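Local structure of spindle pole body-associated protein VIK1 (Saccharomyces cerevisiae, 2O0A) at residues 129-134 against 167-172; 199-204 against 225-230. The protein recruits the minus end-directed kinesin Kar3 to microtubules and to the spindle pole body, its C-terminal domain having a motor fold that lacks a nucleotide-binding site. All coordinates share one frame; numbering follows the deposited sequence.

Contact 1: residues 129-134 against 167-172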
loop_
_atom_site.group_PDB
_atom_site.type_symbol
_atom_site.label_atom_id
_atom_site.label_comp_id
_atom_site.label_asym_id
_atom_site.label_seq_id
_atom_site.Cartn_x
_atom_site.Cartn_y
_atom_site.Cartn_z
ATOM N N THR A 129 -15.303 8.261 -0.612
ATOM C CA THR A 129 -14.854 9.261 0.360
ATOM C C THR A 129 -13.397 9.057 0.734
ATOM O O THR A 129 -12.849 7.974 0.549
ATOM C CB THR A 129 -15.666 9.193 1.669
ATOM O OG1 THR A 129 -15.300 8.019 2.394
ATOM C CG2 THR A 129 -17.148 9.139 1.364
ATOM N N LEU A 130 -12.789 10.105 1.271
ATOM C CA LEU A 130 -11.398 10.035 1.697
ATOM C C LEU A 130 -11.150 10.834 2.966
ATOM O O LEU A 130 -11.674 11.932 3.125
ATOM C CB LEU A 130 -10.476 10.506 0.553
ATOM C CG LEU A 130 -8.958 10.324 0.720
ATOM C CD1 LEU A 130 -8.251 10.022 -0.614
ATOM C CD2 LEU A 130 -8.329 11.546 1.400
ATOM N N GLN A 131 -10.356 10.239 3.847
ATOM C CA GLN A 131 -9.751 10.934 4.991
ATOM C C GLN A 131 -8.260 10.676 4.949
ATOM O O GLN A 131 -7.829 9.658 4.416
ATOM C CB GLN A 131 -10.308 10.396 6.308
ATOM C CG GLN A 131 -11.809 10.630 6.453
ATOM C CD GLN A 131 -12.374 9.894 7.618
ATOM O OE1 GLN A 131 -12.573 8.681 7.559
ATOM N NE2 GLN A 131 -12.640 10.611 8.695
ATOM N N PHE A 132 -7.482 11.585 5.516
ATOM C CA PHE A 132 -6.020 11.477 5.456
ATOM C C PHE A 132 -5.469 12.107 6.719
ATOM O O PHE A 132 -5.633 13.301 6.937
ATOM C CB PHE A 132 -5.537 12.194 4.179
ATOM C CG PHE A 132 -4.047 12.173 3.940
ATOM C CD1 PHE A 132 -3.194 11.293 4.595
ATOM C CD2 PHE A 132 -3.515 13.035 2.990
ATOM C CE1 PHE A 132 -1.810 11.300 4.339
ATOM C CE2 PHE A 132 -2.142 13.037 2.714
ATOM C CZ PHE A 132 -1.298 12.191 3.388
ATOM N N VAL A 133 -4.848 11.278 7.554
ATOM C CA VAL A 133 -4.219 11.762 8.779
ATOM C C VAL A 133 -2.758 11.333 8.837
ATOM O O VAL A 133 -2.342 10.435 8.115
ATOM C CB VAL A 133 -4.939 11.252 10.049
ATOM C CG1 VAL A 133 -6.406 11.666 10.052
ATOM C CG2 VAL A 133 -4.804 9.744 10.177
ATOM N N PHE A 134 -1.990 11.993 9.703
ATOM C CA PHE A 134 -0.608 11.596 9.952
ATOM C C PHE A 134 -0.382 11.416 11.446
ATOM O O PHE A 134 -0.737 12.292 12.232
ATOM C CB PHE A 134 0.369 12.625 9.382
ATOM C CG PHE A 134 1.804 12.207 9.468
ATOM C CD1 PHE A 134 2.309 11.251 8.595
ATOM C CD2 PHE A 134 2.649 12.763 10.420
ATOM C CE1 PHE A 134 3.629 10.851 8.659
ATOM C CE2 PHE A 134 3.984 12.369 10.497
ATOM C CZ PHE A 134 4.471 11.410 9.613
ATOM N N LEU A 167 -11.861 7.210 11.854
ATOM C CA LEU A 167 -11.040 8.399 11.951
ATOM C C LEU A 167 -11.954 9.576 12.247
ATOM O O LEU A 167 -12.925 9.821 11.527
ATOM C CB LEU A 167 -10.270 8.633 10.640
ATOM C CG LEU A 167 -8.970 7.868 10.349
ATOM C CD1 LEU A 167 -9.112 6.351 10.400
ATOM C CD2 LEU A 167 -8.445 8.294 8.988
ATOM N N ASP A 168 -11.665 10.272 13.341
ATOM C CA ASP A 168 -12.297 11.538 13.623
ATOM C C ASP A 168 -11.372 12.563 12.995
ATOM O O ASP A 168 -10.382 12.988 13.601
ATOM C CB ASP A 168 -12.424 11.728 15.139
ATOM C CG ASP A 168 -13.017 13.059 15.528
ATOM O OD1 ASP A 168 -13.343 13.891 14.651
ATOM O OD2 ASP A 168 -13.159 13.272 16.755
ATOM N N SER A 169 -11.664 12.869 11.729
ATOM C CA SER A 169 -10.875 13.786 10.925
ATOM C C SER A 169 -11.728 14.170 9.735
ATOM O O SER A 169 -12.746 13.530 9.458
ATOM C CB SER A 169 -9.570 13.122 10.461
ATOM O OG SER A 169 -9.814 12.184 9.426
ATOM N N LYS A 170 -11.315 15.227 9.042
ATOM C CA LYS A 170 -12.053 15.736 7.897
ATOM C C LYS A 170 -12.258 14.664 6.833
ATOM O O LYS A 170 -11.302 13.993 6.417
ATOM C CB LYS A 170 -11.305 16.916 7.292
ATOM C CG LYS A 170 -11.964 17.517 6.061
ATOM C CD LYS A 170 -13.305 18.155 6.376
ATOM C CE LYS A 170 -14.001 18.601 5.093
ATOM N NZ LYS A 170 -13.121 19.474 4.256
ATOM N N LEU A 171 -13.506 14.527 6.393
ATOM C CA LEU A 171 -13.877 13.586 5.339
ATOM C C LEU A 171 -14.366 14.343 4.113
ATOM O O LEU A 171 -15.190 15.261 4.212
ATOM C CB LEU A 171 -14.963 12.628 5.837
ATOM C CG LEU A 171 -15.420 11.534 4.859
ATOM C CD1 LEU A 171 -15.816 10.262 5.568
ATOM C CD2 LEU A 171 -16.544 12.009 3.946
ATOM N N VAL A 172 -13.850 13.951 2.953
ATOM C CA VAL A 172 -14.236 14.563 1.686
ATOM C C VAL A 172 -14.868 13.509 0.788
ATOM O O VAL A 172 -14.389 12.378 0.694
ATOM C CB VAL A 172 -13.027 15.188 0.970
ATOM C CG1 VAL A 172 -13.432 15.767 -0.378
ATOM C CG2 VAL A 172 -12.375 16.277 1.849
HETATM O O HOH W 1 -13.667 7.019 9.490
HETATM O O HOH W 2 -8.820 13.616 7.189
#

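Contact 2: residues 199-204 against 225-230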
loop_
_atom_site.group_PDB
_atom_site.type_symbol
_atom_site.label_atom_id
_atom_site.label_comp_id
_atom_site.label_asym_id
_atom_site.label_seq_id
_atom_site.Cartn_x
_atom_site.Cartn_y
_atom_site.Cartn_z
ATOM N N GLY A 199 1.458 7.796 7.727
ATOM C CA GLY A 199 0.263 8.339 7.102
ATOM C C GLY A 199 -0.825 7.282 6.992
ATOM O O GLY A 199 -0.543 6.106 6.741
ATOM N N ILE A 200 -2.071 7.697 7.197
ATOM C CA ILE A 200 -3.219 6.819 7.004
ATOM C C ILE A 200 -4.226 7.511 6.105
ATOM O O ILE A 200 -4.738 8.582 6.432
ATOM C CB ILE A 200 -3.951 6.475 8.318
ATOM C CG1 ILE A 200 -2.988 5.869 9.340
ATOM C CG2 ILE A 200 -5.137 5.551 8.032
ATOM C CD1 ILE A 200 -3.562 5.827 10.760
ATOM N N ILE A 201 -4.506 6.891 4.964
ATOM C CA ILE A 201 -5.595 7.337 4.117
ATOM C C ILE A 201 -6.683 6.284 4.188
ATOM O O ILE A 201 -6.415 5.128 3.972
ATOM C CB ILE A 201 -5.107 7.588 2.671
ATOM C CG1 ILE A 201 -4.438 8.959 2.624
ATOM C CG2 ILE A 201 -6.281 7.528 1.658
ATOM C CD1 ILE A 201 -3.763 9.305 1.324
ATOM N N LYS A 202 -7.888 6.698 4.557
ATOM C CA LYS A 202 -9.018 5.780 4.591
ATOM C C LYS A 202 -9.988 6.195 3.502
ATOM O O LYS A 202 -10.405 7.361 3.432
ATOM C CB LYS A 202 -9.708 5.812 5.965
ATOM C CG LYS A 202 -10.949 4.925 6.006
ATOM C CD LYS A 202 -11.604 4.998 7.359
ATOM C CE LYS A 202 -12.771 4.004 7.388
ATOM N NZ LYS A 202 -13.639 4.190 8.604
ATOM N N VAL A 203 -10.312 5.248 2.623
ATOM C CA VAL A 203 -11.239 5.487 1.525
ATOM C C VAL A 203 -12.443 4.583 1.767
ATOM O O VAL A 203 -12.285 3.387 2.058
ATOM C CB VAL A 203 -10.578 5.163 0.155
ATOM C CG1 VAL A 203 -11.591 5.274 -0.985
ATOM C CG2 VAL A 203 -9.379 6.080 -0.098
ATOM N N GLN A 204 -13.650 5.139 1.673
ATOM C CA GLN A 204 -14.859 4.316 1.760
ATOM C C GLN A 204 -15.498 4.261 0.376
ATOM O O GLN A 204 -15.596 5.281 -0.303
ATOM C CB GLN A 204 -15.856 4.920 2.733
ATOM C CG GLN A 204 -15.356 5.048 4.151
ATOM C CD GLN A 204 -16.392 5.734 5.037
ATOM O OE1 GLN A 204 -16.725 6.912 4.849
ATOM N NE2 GLN A 204 -16.925 4.988 5.976
ATOM N N PHE A 225 -4.844 3.038 2.986
ATOM C CA PHE A 225 -3.510 3.208 2.415
ATOM C C PHE A 225 -2.595 3.724 3.508
ATOM O O PHE A 225 -2.777 4.837 4.022
ATOM C CB PHE A 225 -3.581 4.177 1.238
ATOM C CG PHE A 225 -2.253 4.499 0.609
ATOM C CD1 PHE A 225 -1.394 3.500 0.183
ATOM C CD2 PHE A 225 -1.906 5.827 0.377
ATOM C CE1 PHE A 225 -0.171 3.808 -0.436
ATOM C CE2 PHE A 225 -0.693 6.151 -0.248
ATOM C CZ PHE A 225 0.181 5.136 -0.655
ATOM N N ILE A 226 -1.630 2.892 3.882
ATOM C CA ILE A 226 -0.711 3.203 4.967
ATOM C C ILE A 226 0.634 3.589 4.355
ATOM O O ILE A 226 1.170 2.857 3.530
ATOM C CB ILE A 226 -0.548 1.990 5.910
ATOM C CG1 ILE A 226 -1.891 1.602 6.528
ATOM C CG2 ILE A 226 0.552 2.264 6.951
ATOM C CD1 ILE A 226 -2.563 2.707 7.346
ATOM N N GLU A 227 1.165 4.756 4.743
ATOM C CA GLU A 227 2.465 5.198 4.257
ATOM C C GLU A 227 3.462 5.197 5.406
ATOM O O GLU A 227 3.298 5.922 6.386
ATOM C CB GLU A 227 2.379 6.585 3.626
ATOM C CG GLU A 227 1.622 6.580 2.308
ATOM C CD GLU A 227 1.424 7.984 1.767
ATOM O OE1 GLU A 227 0.419 8.625 2.124
ATOM O OE2 GLU A 227 2.255 8.425 0.971
ATOM N N LEU A 228 4.486 4.372 5.268
ATOM C CA LEU A 228 5.610 4.378 6.189
ATOM C C LEU A 228 6.807 4.798 5.348
ATOM O O LEU A 228 7.430 3.970 4.717
ATOM C CB LEU A 228 5.796 2.993 6.803
ATOM C CG LEU A 228 4.676 2.534 7.742
ATOM C CD1 LEU A 228 4.674 1.045 7.896
ATOM C CD2 LEU A 228 4.793 3.264 9.095
ATOM N N ASN A 229 7.094 6.098 5.321
ATOM C CA ASN A 229 7.900 6.652 4.218
ATOM C C ASN A 229 9.294 7.146 4.616
ATOM O O ASN A 229 9.933 7.903 3.872
ATOM C CB ASN A 229 7.128 7.744 3.451
ATOM C CG ASN A 229 5.957 7.194 2.608
ATOM O OD1 ASN A 229 5.683 5.975 2.561
ATOM N ND2 ASN A 229 5.264 8.109 1.938
ATOM N N ASN A 230 9.757 6.695 5.775
ATOM C CA ASN A 230 11.167 6.837 6.155
ATOM C C ASN A 230 11.621 5.652 7.011
ATOM O O ASN A 230 10.780 4.899 7.516
ATOM C CB ASN A 230 11.435 8.203 6.810
ATOM C CG ASN A 230 10.517 8.493 7.979
ATOM O OD1 ASN A 230 9.910 9.568 8.044
ATOM N ND2 ASN A 230 10.426 7.557 8.921
#

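Contact 1: residues 129-134 against 167-172
Thr-129 lays its CB and CG2 against the CD2 branch of Leu-171, the two side chains crossing obliquely with Thr-129 CB 3.7 Å from Leu-171 CD2. Its hydroxyl sits between the backbone N and the carbonyl carbon (chi1 72°) and bonds to Gln-204 of the adjoining strand 197-207. Leu-130 makes the antiparallel hydrogen-bonded pair with Val-172: Leu-130 N reaches Val-172 O at 2.8 Å, and Val-172 N returns a nearly straight bond to Leu-130 O (171°), both in the carbonyl planes. Here the chain of 167-172 joins the edge of the central mixed sheet of a kinesin-type motor domain, whose strand 126-136 also pairs with 197-207 on its other flank.

Beyond this pair a side chain takes over from the backbone. Gln-131 extends past CG, and its NE2 donates to two carbonyls, standing 3.0 Å from Leu-167 O and 3.0 Å from Ser-169 O. Both oxygens lie close to the amide plane, yet each is met from above its own carbonyl plane, by about 50°. Water 1 donates to Gln-131 OE1 and accepts from Leu-167 N, so the amide's rotation is fixed at both ends, while CG packs against Leu-171 CB. An alanine here would remove the whole amide and would probably loosen the turn at 167-169, whose two carbonyls would lose this shared donor. The side chain of Phe-132 leaves the backbone away from 167-172, but its N bonds to water 2, which also bonds Ser-169 OG and donates to Lys-170 O. Val-133 points toward 167-172, where its CG1 meets Ser-169 CB at 3.5 Å and, more loosely, Leu-167 CD2 at 4.1 Å.

Contact 2: residues 199-204 against 225-230
Four backbone hydrogen bonds join strand 199-204 to 225-228, whose axes approach to 4.8 Å and run antiparallel at 168°. Ile-201 and Phe-225 exchange a short pair: Ile-201 N to Phe-225 O is 2.8 Å, and the return bond from Phe-225 N to Ile-201 O has the same length, both in the carbonyl planes. Gly-199 and Glu-227 form the second hydrogen-bonded pair, but Glu-227 N meets Gly-199 O from above its carbonyl plane.

Apolar contacts divide between the two faces. At the non-hydrogen-bonded pair, Ile-200 and Ile-226 lie side by side; chi2 of -59° brings Ile-226 CD1 to 3.8 Å from Ile-200 CG1, nearly as close to CG2. On the other face, Ile-201 CB is 4.0 Å from Phe-225 CB. Ile-201 CD1 comes to the ring edge at Phe-225 CD2, near the ring plane. Arg-108 and Leu-111 of helix 105-116 cover this face.

Charge enters beside it through Glu-227, whose OE1 forms a salt bridge with Arg-108. Its OE2 accepts from Asn-229 ND2 at 3.2 Å, from above the carboxylate plane, tying the strand end to the turn before helix 231-243.

Such antiparallel pairing at the buried centre, with helices packed on the sheet, belongs to the kinesin motor fold that Vik1 retains.

How the contacts relate
From the N terminus, strand 126-136 comes first; the chain then passes through strands 141-143 and 157-160 and returns at 167-172, where contact 1 closes a 32-residue excursion. Only afterwards does strand 197-207 run back along strand 126-136, and contact 2 closes the next excursion, of 20 residues, at 225-230. The two closures are therefore in series, neither nested nor crossed. Their centres lie 11 Å apart, and strands 126-136 and 197-207 join them directly: Val-133 O is 2.9 Å from Ile-200 N, a probable hydrogen bond, while Phe-132 CD1 packs on Ile-201 CG1. Together they link the partly buried sheet margin to its buried interior.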